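Local coordinates for protein short chain dehydrogenase (PDB 3UCX) that probably acts as an oxidoreductase of the short-chain dehydrogenase family, built on a Rossmann-type fold, at residues 60-64 and 81-86. Residue numbers count along the deposited sequence, not the author numbering.
Sequences RRALS and ETMKAY
Strand 62-64 enters in extended conformation, Leu63 at phi/psi -102/122°, and the last turn of helix 72-85 runs back across it nearly antiparallel: the axes of 62-64 and 81-85 make 150° and approach to 9.9 Å. The closest CA pair is Leu63 and Thr82, 7.6 Å apart. Apolar packing centres on Leu63, in the tp rotamer, whose CD2 meets Ala85 CB at 3.9 Å and also rests on helix backbone, Thr82 CA (3.9 Å) and Glu81 O (3.7 Å). Tyr86, chi1 -68° (m), lays its ring beside the strand, with CE2 4.0 Å from Leu63 CB. Tyr86 OH lies 3.2 Å from Arg61 O, yet its hydrogen-bond partner is Leu38 O on strand 37-42. Arg61 passes the ring edge, Tyr86 CE1 lying over one guanidinium face; Arg61 NH2 forms a salt bridge to Asp37, while a water accepts from Arg61 NH1 (2.8 Å) and donates to Ala85 O (3.0 Å). The contact belongs to the Rossmann-type beta-alpha-beta crossover from edge strand 62-66 through helix 72-85 to strand 91-94; helix 45-57 packs on the opposite face. Without a direct hydrogen bond between the segments, shape and dispersion hold helix to strand, while Arg61 and Tyr86 direct their polar ends to strand 37-42.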
loop_
_atom_site.group_PDB
_atom_site.type_symbol
_atom_site.label_atom_id
_atom_site.label_comp_id
_atom_site.label_asym_id
_atom_site.label_seq_id
_atom_site.Cartn_x
_atom_site.Cartn_y
_atom_site.Cartn_z
ATOM N N ARG A 60 -34.231 19.520 12.894
ATOM C CA ARG A 60 -33.118 20.343 12.398
ATOM C C ARG A 60 -33.512 21.068 11.118
ATOM O O ARG A 60 -34.620 20.906 10.619
ATOM C CB ARG A 60 -31.882 19.466 12.135
ATOM C CG ARG A 60 -31.401 18.667 13.327
ATOM C CD ARG A 60 -31.178 19.489 14.576
ATOM N NE ARG A 60 -30.305 20.645 14.392
ATOM C CZ ARG A 60 -29.707 21.304 15.392
ATOM N NH1 ARG A 60 -29.883 20.928 16.660
ATOM N NH2 ARG A 60 -28.916 22.347 15.130
ATOM N N ARG A 61 -32.594 21.857 10.566
ATOM C CA ARG A 61 -32.878 22.602 9.352
ATOM C C ARG A 61 -32.166 22.027 8.143
ATOM O O ARG A 61 -31.071 21.447 8.253
ATOM C CB ARG A 61 -32.503 24.074 9.540
ATOM C CG ARG A 61 -33.470 24.813 10.460
ATOM C CD ARG A 61 -32.937 26.192 10.790
ATOM N NE ARG A 61 -31.641 26.107 11.471
ATOM C CZ ARG A 61 -30.771 27.107 11.576
ATOM N NH1 ARG A 61 -31.037 28.302 11.056
ATOM N NH2 ARG A 61 -29.622 26.912 12.208
ATOM N N ALA A 62 -32.800 22.176 6.986
ATOM C CA ALA A 62 -32.196 21.760 5.725
ATOM C C ALA A 62 -32.327 22.880 4.686
ATOM O O ALA A 62 -33.423 23.375 4.445
ATOM C CB ALA A 62 -32.849 20.478 5.222
ATOM N N LEU A 63 -31.204 23.286 4.093
ATOM C CA LEU A 63 -31.202 24.182 2.943
ATOM C C LEU A 63 -30.948 23.348 1.694
ATOM O O LEU A 63 -29.895 22.689 1.586
ATOM C CB LEU A 63 -30.087 25.221 3.088
ATOM C CG LEU A 63 -29.920 26.271 1.985
ATOM C CD1 LEU A 63 -31.041 27.304 2.075
ATOM C CD2 LEU A 63 -28.545 26.935 2.104
ATOM N N SER A 64 -31.881 23.400 0.742
ATOM C CA SER A 64 -31.755 22.648 -0.504
ATOM C C SER A 64 -31.351 23.606 -1.607
ATOM O O SER A 64 -32.014 24.624 -1.805
ATOM C CB SER A 64 -33.078 21.963 -0.873
ATOM O OG SER A 64 -33.438 21.038 0.137
ATOM N N GLU A 81 -25.384 31.033 -0.812
ATOM C CA GLU A 81 -26.667 30.703 -0.164
ATOM C C GLU A 81 -26.458 30.076 1.210
ATOM O O GLU A 81 -27.167 30.390 2.166
ATOM C CB GLU A 81 -27.519 29.807 -1.058
ATOM C CG GLU A 81 -28.103 30.537 -2.260
ATOM C CD GLU A 81 -29.122 31.592 -1.869
ATOM O OE1 GLU A 81 -30.068 31.280 -1.124
ATOM O OE2 GLU A 81 -28.961 32.744 -2.297
ATOM N N THR A 82 -25.454 29.212 1.317
ATOM C CA THR A 82 -25.088 28.601 2.594
ATOM C C THR A 82 -24.663 29.628 3.631
ATOM O O THR A 82 -25.052 29.563 4.795
ATOM C CB THR A 82 -23.931 27.595 2.372
ATOM O OG1 THR A 82 -24.389 26.546 1.512
ATOM C CG2 THR A 82 -23.442 27.013 3.688
ATOM N N MET A 83 -23.815 30.558 3.222
ATOM C CA MET A 83 -23.313 31.557 4.157
ATOM C C MET A 83 -24.430 32.541 4.536
ATOM O O MET A 83 -24.495 33.000 5.670
ATOM C CB MET A 83 -22.082 32.238 3.562
ATOM C CG MET A 83 -20.956 31.234 3.258
ATOM S SD MET A 83 -20.564 30.085 4.613
ATOM C CE MET A 83 -19.949 31.398 5.675
ATOM N N LYS A 84 -25.336 32.807 3.607
ATOM C CA LYS A 84 -26.512 33.636 3.905
ATOM C C LYS A 84 -27.449 32.926 4.917
ATOM O O LYS A 84 -27.929 33.531 5.866
ATOM C CB LYS A 84 -27.240 33.978 2.591
ATOM C CG LYS A 84 -28.493 34.807 2.759
ATOM C CD LYS A 84 -29.279 34.940 1.458
ATOM C CE LYS A 84 -30.637 35.570 1.742
ATOM N NZ LYS A 84 -31.579 35.540 0.581
ATOM N N ALA A 85 -27.679 31.631 4.736
ATOM C CA ALA A 85 -28.600 30.886 5.611
ATOM C C ALA A 85 -27.997 30.551 6.971
ATOM O O ALA A 85 -28.674 30.657 7.982
ATOM C CB ALA A 85 -29.047 29.590 4.940
ATOM N N TYR A 86 -26.746 30.082 6.996
ATOM C CA TYR A 86 -26.177 29.551 8.232
ATOM C C TYR A 86 -24.992 30.349 8.774
ATOM O O TYR A 86 -24.718 30.306 9.966
ATOM C CB TYR A 86 -25.733 28.112 8.027
ATOM C CG TYR A 86 -26.830 27.098 7.813
ATOM C CD1 TYR A 86 -27.786 26.854 8.796
ATOM C CD2 TYR A 86 -26.876 26.323 6.651
ATOM C CE1 TYR A 86 -28.767 25.889 8.614
ATOM C CE2 TYR A 86 -27.865 25.366 6.461
ATOM C CZ TYR A 86 -28.805 25.154 7.451
ATOM O OH TYR A 86 -29.768 24.174 7.296
HETATM O O HOH W 1 -28.996 30.233 10.920
#